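Local coordinates for protein GDSL-like Lipase (Parabacteroides distasonis, PDB 3P94) that probably hydrolyses ester bonds, perhaps of lysophospholipids, as a serine hydrolase of the GDSL-like lipase (SGNH) family with a flavodoxin-like fold, at residues A[162-167]-A[188-193]; A[120-125]-A[141-146]. One frame throughout, in Å; residues are numbered along the deposited sequence.

Contact 1 of 2, residues A[162-167]-A[188-193]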
loop_
_atom_site.group_PDB
_atom_site.type_symbol
_atom_site.label_atom_id
_atom_site.label_comp_id
_atom_site.label_asym_id
_atom_site.label_seq_id
_atom_site.Cartn_x
_atom_site.Cartn_y
_atom_site.Cartn_z
ATOM N N HIS A 162 -0.523 10.833 4.671
ATOM C CA HIS A 162 -0.955 11.023 6.060
ATOM C C HIS A 162 -1.041 12.501 6.470
ATOM O O HIS A 162 -2.095 12.913 6.956
ATOM C CB HIS A 162 -0.027 10.243 7.026
ATOM C CG HIS A 162 -0.571 10.135 8.423
ATOM N ND1 HIS A 162 -0.522 11.203 9.304
ATOM C CD2 HIS A 162 -1.165 9.086 9.044
ATOM C CE1 HIS A 162 -1.094 10.776 10.423
ATOM N NE2 HIS A 162 -1.488 9.509 10.320
ATOM N N SER A 163 0.032 13.300 6.269
ATOM C CA SER A 163 0.011 14.719 6.643
ATOM C C SER A 163 -1.028 15.523 5.846
ATOM O O SER A 163 -1.620 16.470 6.383
ATOM C CB SER A 163 1.390 15.346 6.471
ATOM O OG SER A 163 2.332 14.688 7.303
ATOM N N ALA A 164 -1.260 15.134 4.582
ATOM C CA ALA A 164 -2.212 15.797 3.689
ATOM C C ALA A 164 -3.677 15.462 4.001
ATOM O O ALA A 164 -4.568 16.204 3.581
ATOM C CB ALA A 164 -1.913 15.413 2.251
HETATM N N MSE A 165 -3.938 14.343 4.693
HETATM C CA MSE A 165 -5.320 13.899 4.914
HETATM C C MSE A 165 -5.781 13.846 6.381
HETATM O O MSE A 165 -6.989 13.748 6.615
HETATM C CB MSE A 165 -5.496 12.491 4.306
HETATM C CG MSE A 165 -5.237 12.442 2.807
HETATM SE SE MSE A 165 -5.100 10.617 2.158
HETATM C CE MSE A 165 -7.004 10.261 1.951
ATOM N N LYS A 166 -4.853 13.876 7.360
ATOM C CA LYS A 166 -5.223 13.723 8.778
ATOM C C LYS A 166 -6.073 14.878 9.324
ATOM O O LYS A 166 -5.953 16.010 8.864
ATOM C CB LYS A 166 -3.969 13.548 9.657
ATOM C CG LYS A 166 -3.026 14.755 9.676
ATOM C CD LYS A 166 -1.783 14.500 10.495
ATOM C CE LYS A 166 -0.899 15.720 10.534
ATOM N NZ LYS A 166 0.342 15.464 11.316
ATOM N N ASP A 167 -6.938 14.566 10.315
ATOM C CA ASP A 167 -7.724 15.550 11.060
ATOM C C ASP A 167 -7.022 15.751 12.415
ATOM O O ASP A 167 -5.921 15.215 12.608
ATOM C CB ASP A 167 -9.211 15.137 11.199
ATOM C CG ASP A 167 -9.483 13.812 11.899
ATOM O OD1 ASP A 167 -8.567 13.292 12.580
ATOM O OD2 ASP A 167 -10.616 13.310 11.788
ATOM N N TYR A 188 -9.157 9.882 -2.675
ATOM C CA TYR A 188 -8.336 9.317 -3.757
ATOM C C TYR A 188 -7.747 10.400 -4.654
ATOM O O TYR A 188 -6.646 10.213 -5.164
ATOM C CB TYR A 188 -9.131 8.312 -4.601
ATOM C CG TYR A 188 -9.226 6.945 -3.961
ATOM C CD1 TYR A 188 -8.079 6.211 -3.664
ATOM C CD2 TYR A 188 -10.457 6.397 -3.620
ATOM C CE1 TYR A 188 -8.157 4.956 -3.065
ATOM C CE2 TYR A 188 -10.550 5.138 -3.026
ATOM C CZ TYR A 188 -9.396 4.422 -2.753
ATOM O OH TYR A 188 -9.489 3.186 -2.161
ATOM N N LYS A 189 -8.467 11.524 -4.843
ATOM C CA LYS A 189 -7.989 12.634 -5.668
ATOM C C LYS A 189 -6.819 13.356 -4.981
ATOM O O LYS A 189 -5.874 13.762 -5.671
ATOM C CB LYS A 189 -9.139 13.594 -6.030
ATOM C CG LYS A 189 -10.106 13.016 -7.085
ATOM C CD LYS A 189 -9.510 13.044 -8.506
ATOM C CE LYS A 189 -10.109 12.023 -9.439
ATOM N NZ LYS A 189 -9.383 12.001 -10.736
ATOM N N ILE A 190 -6.843 13.465 -3.627
ATOM C CA ILE A 190 -5.714 14.038 -2.861
ATOM C C ILE A 190 -4.499 13.120 -3.072
ATOM O O ILE A 190 -3.409 13.578 -3.409
ATOM C CB ILE A 190 -6.053 14.215 -1.339
ATOM C CG1 ILE A 190 -7.052 15.371 -1.121
ATOM C CG2 ILE A 190 -4.770 14.415 -0.477
ATOM C CD1 ILE A 190 -7.668 15.422 0.235
HETATM N N MSE A 191 -4.717 11.817 -2.902
HETATM C CA MSE A 191 -3.685 10.797 -3.065
HETATM C C MSE A 191 -3.093 10.788 -4.473
HETATM O O MSE A 191 -1.867 10.738 -4.610
HETATM C CB MSE A 191 -4.247 9.417 -2.729
HETATM C CG MSE A 191 -4.540 9.239 -1.247
HETATM SE SE MSE A 191 -5.620 7.662 -0.977
HETATM C CE MSE A 191 -4.351 6.321 -1.389
ATOM N N GLU A 192 -3.951 10.849 -5.515
ATOM C CA GLU A 192 -3.554 10.851 -6.918
ATOM C C GLU A 192 -2.534 11.968 -7.207
ATOM O O GLU A 192 -1.507 11.682 -7.815
ATOM C CB GLU A 192 -4.791 10.984 -7.822
ATOM C CG GLU A 192 -4.475 11.166 -9.301
ATOM C CD GLU A 192 -5.665 11.279 -10.237
ATOM O OE1 GLU A 192 -6.816 11.055 -9.794
ATOM O OE2 GLU A 192 -5.436 11.575 -11.429
ATOM N N LYS A 193 -2.809 13.210 -6.751
ATOM C CA LYS A 193 -1.946 14.371 -6.958
ATOM C C LYS A 193 -0.564 14.152 -6.343
ATOM O O LYS A 193 0.433 14.375 -7.018
ATOM C CB LYS A 193 -2.609 15.645 -6.389
ATOM C CG LYS A 193 -1.859 16.931 -6.708
ATOM C CD LYS A 193 -2.566 18.134 -6.134
#
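In the flavodoxin-like alpha/beta fold of this GDSL-like lipase, the short helix 161-165 packs against the C-terminal helix 185-202 through A164 and M165 on one side and I190 and M191 on the other. The contact is wholly apolar. M165 and M191 are both selenomethionines. I190 presents its CG2 methyl to the short helix. That one methyl reaches two residues, lying 3.9 Å from M165 CG and 4.1 Å from A164 CB. The M165 chain runs past I190 in the opposite direction and carries its selenium on to M191, where M165 SE rests 3.7 Å from M191 CG. Here the two selenomethionine chains meet almost perpendicularly, and the bend at the last torsion of M165 (chi3 83°) turns its terminal methyl CE to 4.2 Å from both CG and SE of M191. The A164 edge of the contact faces outward, whereas the two selenomethionines are buried. On the far flank of helix 185-202, K189 NZ forms a salt bridge with E192 OE1 at 2.9 Å; K189 NZ also bridges to D40, and E192, through OE2, to R46. L176, from the loop joining the two helices, touches both M165 and I190, while W36 of helix 36-39 packs on M191.

Contact 2 of 2, residues A[120-125]-A[141-146]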
loop_
_atom_site.group_PDB
_atom_site.type_symbol
_atom_site.label_atom_id
_atom_site.label_comp_id
_atom_site.label_asym_id
_atom_site.label_seq_id
_atom_site.Cartn_x
_atom_site.Cartn_y
_atom_site.Cartn_z
ATOM N N CYS A 120 4.677 4.521 0.723
ATOM C CA CYS A 120 3.590 5.428 1.079
ATOM C C CYS A 120 3.335 5.381 2.562
ATOM O O CYS A 120 3.300 4.301 3.151
ATOM C CB CYS A 120 2.314 5.082 0.315
ATOM S SG CYS A 120 2.482 5.152 -1.483
ATOM N N SER A 121 3.047 6.552 3.143
ATOM C CA SER A 121 2.629 6.671 4.534
ATOM C C SER A 121 1.337 5.917 4.704
ATOM O O SER A 121 0.441 6.073 3.868
ATOM C CB SER A 121 2.383 8.141 4.872
ATOM O OG SER A 121 1.261 8.628 4.151
ATOM N N VAL A 122 1.214 5.127 5.776
ATOM C CA VAL A 122 -0.046 4.458 6.095
ATOM C C VAL A 122 -1.047 5.597 6.345
ATOM O O VAL A 122 -0.683 6.609 6.962
ATOM C CB VAL A 122 0.100 3.477 7.295
ATOM C CG1 VAL A 122 -1.244 2.862 7.682
ATOM C CG2 VAL A 122 1.114 2.376 6.981
ATOM N N LEU A 123 -2.265 5.478 5.790
ATOM C CA LEU A 123 -3.275 6.522 5.931
ATOM C C LEU A 123 -3.708 6.700 7.402
ATOM O O LEU A 123 -3.655 5.741 8.187
ATOM C CB LEU A 123 -4.495 6.217 5.053
ATOM C CG LEU A 123 -4.572 6.912 3.688
ATOM C CD1 LEU A 123 -3.348 6.630 2.830
ATOM C CD2 LEU A 123 -5.822 6.501 2.935
ATOM N N PRO A 124 -4.150 7.923 7.785
ATOM C CA PRO A 124 -4.674 8.113 9.148
ATOM C C PRO A 124 -5.890 7.211 9.389
ATOM O O PRO A 124 -6.643 6.923 8.459
ATOM C CB PRO A 124 -5.082 9.590 9.174
ATOM C CG PRO A 124 -4.444 10.212 8.003
ATOM C CD PRO A 124 -4.294 9.154 6.978
ATOM N N ALA A 125 -6.024 6.703 10.612
ATOM C CA ALA A 125 -7.150 5.879 11.043
ATOM C C ALA A 125 -7.312 6.045 12.533
ATOM O O ALA A 125 -6.368 5.805 13.284
ATOM C CB ALA A 125 -6.949 4.417 10.679
ATOM N N ILE A 141 1.162 6.367 13.150
ATOM C CA ILE A 141 2.193 7.402 13.240
ATOM C C ILE A 141 3.561 6.759 13.533
ATOM O O ILE A 141 4.531 7.147 12.890
ATOM C CB ILE A 141 1.798 8.513 14.271
ATOM C CG1 ILE A 141 0.690 9.416 13.667
ATOM C CG2 ILE A 141 3.006 9.363 14.716
ATOM C CD1 ILE A 141 -0.192 10.073 14.674
ATOM N N GLN A 142 3.629 5.771 14.460
ATOM C CA GLN A 142 4.895 5.105 14.795
ATOM C C GLN A 142 5.458 4.346 13.582
ATOM O O GLN A 142 6.644 4.494 13.259
ATOM C CB GLN A 142 4.748 4.160 16.004
ATOM C CG GLN A 142 6.047 3.404 16.367
ATOM C CD GLN A 142 7.164 4.330 16.785
ATOM O OE1 GLN A 142 7.247 4.738 17.931
ATOM N NE2 GLN A 142 8.040 4.701 15.862
ATOM N N LEU A 143 4.606 3.558 12.912
ATOM C CA LEU A 143 5.004 2.800 11.723
ATOM C C LEU A 143 5.502 3.748 10.632
ATOM O O LEU A 143 6.537 3.461 10.039
ATOM C CB LEU A 143 3.845 1.922 11.207
ATOM C CG LEU A 143 4.120 1.043 9.953
ATOM C CD1 LEU A 143 5.375 0.137 10.125
ATOM C CD2 LEU A 143 2.924 0.175 9.652
ATOM N N ASN A 144 4.797 4.881 10.401
ATOM C CA ASN A 144 5.182 5.866 9.384
ATOM C C ASN A 144 6.528 6.508 9.685
ATOM O O ASN A 144 7.266 6.801 8.753
ATOM C CB ASN A 144 4.114 6.939 9.216
ATOM C CG ASN A 144 2.914 6.470 8.433
ATOM O OD1 ASN A 144 2.950 5.419 7.783
ATOM N ND2 ASN A 144 1.833 7.248 8.452
ATOM N N LYS A 145 6.861 6.688 10.983
ATOM C CA LYS A 145 8.138 7.249 11.412
ATOM C C LYS A 145 9.266 6.324 10.967
ATOM O O LYS A 145 10.269 6.797 10.430
ATOM C CB LYS A 145 8.150 7.451 12.940
ATOM C CG LYS A 145 9.189 8.433 13.410
ATOM C CD LYS A 145 9.342 8.400 14.922
ATOM C CE LYS A 145 10.551 9.201 15.355
ATOM N NZ LYS A 145 10.890 8.955 16.781
ATOM N N TRP A 146 9.077 5.004 11.166
ATOM C CA TRP A 146 10.042 3.968 10.778
ATOM C C TRP A 146 10.179 3.874 9.261
ATOM O O TRP A 146 11.310 3.804 8.764
ATOM C CB TRP A 146 9.641 2.607 11.352
ATOM C CG TRP A 146 9.767 2.511 12.844
ATOM C CD1 TRP A 146 10.601 3.231 13.655
ATOM C CD2 TRP A 146 9.046 1.619 13.700
ATOM N NE1 TRP A 146 10.453 2.834 14.958
ATOM C CE2 TRP A 146 9.495 1.848 15.017
ATOM C CE3 TRP A 146 8.063 0.643 13.478
ATOM C CZ2 TRP A 146 8.996 1.133 16.109
ATOM C CZ3 TRP A 146 7.575 -0.068 14.560
ATOM C CH2 TRP A 146 8.059 0.162 15.852
#
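N144 holds CG anti to its own carbonyl carbon (chi1 -76°), a setting that carries the carboxamide out from helix 137-153 to the backbone of V122, while V122 has CG2 beside its backbone N and directed at L143. The amide of N144 grips both polar backbone atoms of V122. V122 N donates to N144 OD1 at 2.7 Å, bent to 151° and tilted out of the plane of the side-chain carbonyl. In return, N144 ND2 donates to V122 O at 3.0 Å; this second bond is almost straight (175°), on a lone pair in the plane of the V122 carbonyl, and V122 O also lies in the plane of the N144 amide. Two bonds to a single residue fix the rotation of the carboxamide and satisfy its buried oxygen. C120 ends strand 116-120 and residues 121-125 leave it as a loop, so the asparagine ties the start of a beta-alpha connection of the parallel sheet to the helix that follows it. Beside the amide, S121 CB lies 3.7 Å from N144 ND2, while S121 OG accepts from the backbone N of H162. V122 CG2 meets L143 CD2 at 3.9 Å, their side chains set nearly square to each other, and L143 also touches V99 of helix 96-112.

Contact 2 closes before contact 1 opens, so the two follow in series along the chain, with their centres about 13 Å apart. Strand 157-159, an outermost strand of the five-stranded parallel sheet, lies between them in sequence: helix 137-153 leads into it and helix 161-165 follows it. The segments of the two contacts meet at H162, which lies in 162-167 but faces contact 2: its backbone N is probably hydrogen-bonded to S121 OG at 2.9 Å, and its CD2 packs 3.3 Å from V122 O. Helix 161-165 thus connects the two, taking the packing from the sheet edge to helix 185-202. The chain between 162-167 and 188-193 includes D179 and H182, which with S31 probably form the catalytic triad.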